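Local coordinates for protein pyridoxamine 5'-phosphate oxidase-related, FMN-binding (Mycobacterium smegmatis, PDB 3F7E) that probably uses the deazaflavin coenzyme F420 to reduce carbon-carbon double bonds in its substrates, and has the fold of FMN-binding pyridoxamine 5'-phosphate oxidases, at residues Val23-Thr28 against Lys50-Arg55. Residues are numbered along the deposited sequence; the frame is centred on the assembly and turned at random. Where two conformers were deposited one is given.
Sequences VRPDGT and KRQKYR
Q52, in the first turn of helix 52-59, meets R24 and P25 of the hairpin turn at 23-28. Its CG, anti to the backbone N (chi1 -171°), lies over one face of the R24 guanidinium near the rim, 3.5 Å from NH1. R24 suits the place because its chain, extended from CG to NE, carries the flat guanidinium across to the Q52 CG methylene, the two side chains crossing at about a right angle. Beyond CG the bend of the glutamine at chi2 (61°) and the turn of its amide put NE2 4.2 Å from P25 CD, a looser touch; the same NE2 donates to N56. The ring of P25 also fixes phi near the value that the second position of the type I turn R24-G27 needs. R55, one helical turn on, grips Q52 OE1 side-on: NE (3.1 Å) and NH1 (2.9 Å) both reach it from one face of the amide plane, well off the lone pairs. The paired hydrogen bonds restrain the rotation of the amide, while R55 NH2 donates weakly to K50 O. On the hairpin side, D26 OD2 accepts from T28 N, an Asx turn, and from T28 OG1. The small surface contact thus sets the turn joining antiparallel strands 18-23 and 29-34 against the start of helix 52-59, where R24 also touches N56 of the helix, Q30 of strand 29-34 and R80 of the second subunit.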
ATOM      1  N   VAL A  23       4.154  -1.571 -10.782  1.00  7.41           N
ATOM      2  CA  VAL A  23       3.492  -0.909 -11.901  1.00  9.33           C
ATOM      3  C   VAL A  23       3.336  -1.933 -13.011  1.00  9.77           C
ATOM      4  O   VAL A  23       4.290  -2.658 -13.335  1.00 10.26           O
ATOM      5  CB  VAL A  23       4.282   0.343 -12.409  1.00 11.07           C
ATOM      6  CG1 VAL A  23       3.472   1.109 -13.409  1.00 12.86           C
ATOM      7  CG2 VAL A  23       4.636   1.265 -11.277  1.00 14.44           C
ATOM      8  N   ARG A  24       2.135  -1.965 -13.591  1.00 10.31           N
ATOM      9  CA  ARG A  24       1.892  -2.823 -14.742  1.00 13.05           C
ATOM     10  C   ARG A  24       2.547  -2.256 -16.021  1.00 13.25           C
ATOM     11  O   ARG A  24       2.831  -1.078 -16.116  1.00 13.93           O
ATOM     12  CB  ARG A  24       0.394  -2.957 -14.964  1.00 13.86           C
ATOM     13  CG  ARG A  24      -0.350  -3.554 -13.781  1.00 14.30           C
ATOM     14  CD  ARG A  24      -1.874  -3.578 -13.979  1.00 20.34           C
ATOM     15  NE  ARG A  24      -2.515  -4.362 -12.925  1.00 24.05           N
ATOM     16  CZ  ARG A  24      -3.034  -5.580 -13.095  1.00 25.35           C
ATOM     17  NH1 ARG A  24      -3.003  -6.171 -14.287  1.00 26.58           N
ATOM     18  NH2 ARG A  24      -3.583  -6.213 -12.064  1.00 27.27           N
ATOM     19  N   PRO A  25       2.790  -3.110 -17.036  1.00 14.74           N
ATOM     20  CA  PRO A  25       3.292  -2.621 -18.323  1.00 16.38           C
ATOM     21  C   PRO A  25       2.459  -1.509 -18.955  1.00 17.70           C
ATOM     22  O   PRO A  25       3.014  -0.704 -19.699  1.00 19.79           O
ATOM     23  CB  PRO A  25       3.283  -3.880 -19.203  1.00 16.32           C
ATOM     24  CG  PRO A  25       3.542  -4.986 -18.225  1.00 15.82           C
ATOM     25  CD  PRO A  25       2.699  -4.579 -17.016  1.00 15.53           C
ATOM     26  N   ASP A  26       1.162  -1.436 -18.647  1.00 17.45           N
ATOM     27  CA  ASP A  26       0.303  -0.357 -19.165  1.00 18.08           C
ATOM     28  C   ASP A  26       0.423   0.958 -18.368  1.00 17.56           C
ATOM     29  O   ASP A  26      -0.277   1.936 -18.652  1.00 18.31           O
ATOM     30  CB  ASP A  26      -1.160  -0.827 -19.292  1.00 18.89           C
ATOM     31  CG  ASP A  26      -1.880  -0.942 -17.955  1.00 18.89           C
ATOM     32  OD1 ASP A  26      -3.085  -1.244 -17.954  1.00 21.86           O
ATOM     33  OD2 ASP A  26      -1.266  -0.741 -16.893  1.00 16.78           O
ATOM     34  N   GLY A  27       1.294   0.974 -17.361  1.00 16.07           N
ATOM     35  CA  GLY A  27       1.556   2.186 -16.634  1.00 15.04           C
ATOM     36  C   GLY A  27       0.617   2.431 -15.466  1.00 13.33           C
ATOM     37  O   GLY A  27       0.673   3.494 -14.889  1.00 14.92           O
ATOM     38  N   THR A  28      -0.259   1.478 -15.141  1.00 11.76           N
ATOM     39  CA  THR A  28      -1.143   1.648 -13.978  1.00 11.27           C
ATOM     40  C   THR A  28      -0.629   0.825 -12.783  1.00  9.21           C
ATOM     41  O   THR A  28       0.022  -0.180 -12.979  1.00  9.56           O
ATOM     42  CB  THR A  28      -2.601   1.275 -14.314  1.00 11.75           C
ATOM     43  OG1 THR A  28      -2.705  -0.128 -14.574  1.00 14.01           O
ATOM     44  CG2 THR A  28      -3.121   2.049 -15.556  1.00 14.02           C
ATOM     45  N   LYS A  50       3.722 -17.072 -11.428  0.60 13.47           N
ATOM     46  CA  LYS A  50       2.509 -17.236 -12.230  0.60 14.51           C
ATOM     47  C   LYS A  50       1.486 -16.106 -12.121  0.60 14.22           C
ATOM     48  O   LYS A  50       0.469 -16.121 -12.836  0.60 14.57           O
ATOM     49  CB  LYS A  50       1.837 -18.568 -11.887  0.60 16.07           C
ATOM     50  CG  LYS A  50       2.627 -19.803 -12.312  0.60 19.03           C
ATOM     51  CD  LYS A  50       1.735 -21.033 -12.331  0.60 23.59           C
ATOM     52  CE  LYS A  50       2.427 -22.207 -13.015  0.60 24.98           C
ATOM     53  NZ  LYS A  50       1.906 -23.516 -12.517  0.60 27.68           N
ATOM     54  N   ARG A  51       1.725 -15.146 -11.227  1.00 14.35           N
ATOM     55  CA  ARG A  51       0.800 -14.013 -11.026  1.00 14.96           C
ATOM     56  C   ARG A  51       1.275 -12.692 -11.624  1.00 12.64           C
ATOM     57  O   ARG A  51       2.456 -12.534 -11.958  1.00 11.85           O
ATOM     58  CB  ARG A  51       0.500 -13.761  -9.537  1.00 17.21           C
ATOM     59  CG  ARG A  51       0.300 -14.962  -8.632  1.00 23.04           C
ATOM     60  CD  ARG A  51      -1.148 -15.475  -8.571  1.00 28.71           C
ATOM     61  NE  ARG A  51      -2.222 -14.465  -8.537  1.00 29.21           N
ATOM     62  CZ  ARG A  51      -2.950 -14.152  -7.462  1.00 36.53           C
ATOM     63  NH1 ARG A  51      -2.710 -14.730  -6.294  1.00 32.10           N
ATOM     64  NH2 ARG A  51      -3.916 -13.243  -7.554  1.00 32.12           N
ATOM     65  N   GLN A  52       0.353 -11.731 -11.703  1.00 12.33           N
ATOM     66  CA  GLN A  52       0.622 -10.448 -12.327  1.00 12.51           C
ATOM     67  C   GLN A  52       1.715  -9.670 -11.600  1.00 11.76           C
ATOM     68  O   GLN A  52       2.492  -8.968 -12.242  1.00 10.94           O
ATOM     69  CB  GLN A  52      -0.644  -9.589 -12.421  1.00 14.06           C
ATOM     70  CG  GLN A  52      -0.459  -8.339 -13.255  1.00 15.16           C
ATOM     71  CD  GLN A  52      -0.074  -8.635 -14.701  1.00 14.97           C
ATOM     72  OE1 GLN A  52      -0.687  -9.491 -15.367  1.00 18.30           O
ATOM     73  NE2 GLN A  52       0.943  -7.927 -15.196  1.00 14.87           N
ATOM     74  N   LYS A  53       1.747  -9.754 -10.267  1.00 11.82           N
ATOM     75  CA  LYS A  53       2.747  -8.990  -9.513  1.00 12.23           C
ATOM     76  C   LYS A  53       4.162  -9.354  -9.973  1.00 10.54           C
ATOM     77  O   LYS A  53       5.028  -8.492 -10.107  1.00 10.42           O
ATOM     78  CB  LYS A  53       2.656  -9.275  -8.007  1.00 14.77           C
ATOM     79  CG  LYS A  53       1.305  -9.329  -7.380  1.00 20.67           C
ATOM     80  CD  LYS A  53       1.405 -10.005  -6.018  1.00 24.18           C
ATOM     81  CE  LYS A  53       0.047 -10.273  -5.399  1.00 25.94           C
ATOM     82  NZ  LYS A  53       0.227 -10.833  -4.026  1.00 27.03           N
ATOM     83  N   TYR A  54       4.391 -10.643 -10.229  1.00 10.18           N
ATOM     84  CA  TYR A  54       5.670 -11.084 -10.767  1.00 10.11           C
ATOM     85  C   TYR A  54       5.945 -10.537 -12.161  1.00  9.53           C
ATOM     86  O   TYR A  54       7.032 -10.018 -12.430  1.00 10.35           O
ATOM     87  CB  TYR A  54       5.747 -12.616 -10.760  1.00 11.16           C
ATOM     88  CG  TYR A  54       6.948 -13.226 -11.439  1.00 11.91           C
ATOM     89  CD1 TYR A  54       8.131 -13.416 -10.749  1.00 13.07           C
ATOM     90  CD2 TYR A  54       6.888 -13.636 -12.764  1.00 13.19           C
ATOM     91  CE1 TYR A  54       9.243 -13.996 -11.376  1.00 15.33           C
ATOM     92  CE2 TYR A  54       7.968 -14.209 -13.397  1.00 14.85           C
ATOM     93  CZ  TYR A  54       9.147 -14.387 -12.703  1.00 15.07           C
ATOM     94  OH  TYR A  54      10.211 -14.960 -13.347  1.00 17.72           O
ATOM     95  N   ARG A  55       4.955 -10.645 -13.047  1.00  9.62           N
ATOM     96  CA  ARG A  55       5.113 -10.072 -14.382  1.00  9.43           C
ATOM     97  C   ARG A  55       5.407  -8.573 -14.345  1.00  8.86           C
ATOM     98  O   ARG A  55       6.212  -8.073 -15.126  1.00 10.19           O
ATOM     99  CB  ARG A  55       3.886 -10.358 -15.236  1.00 10.08           C
ATOM    100  CG  ARG A  55       3.702 -11.820 -15.485  1.00 11.23           C
ATOM    101  CD  ARG A  55       2.592 -12.131 -16.502  1.00 13.39           C
ATOM    102  NE  ARG A  55       1.232 -11.871 -16.019  1.00 13.03           N
ATOM    103  CZ  ARG A  55       0.487 -12.727 -15.313  1.00 13.24           C
ATOM    104  NH1 ARG A  55      -0.753 -12.389 -14.974  1.00 15.20           N
ATOM    105  NH2 ARG A  55       0.960 -13.921 -14.954  1.00 12.45           N
TER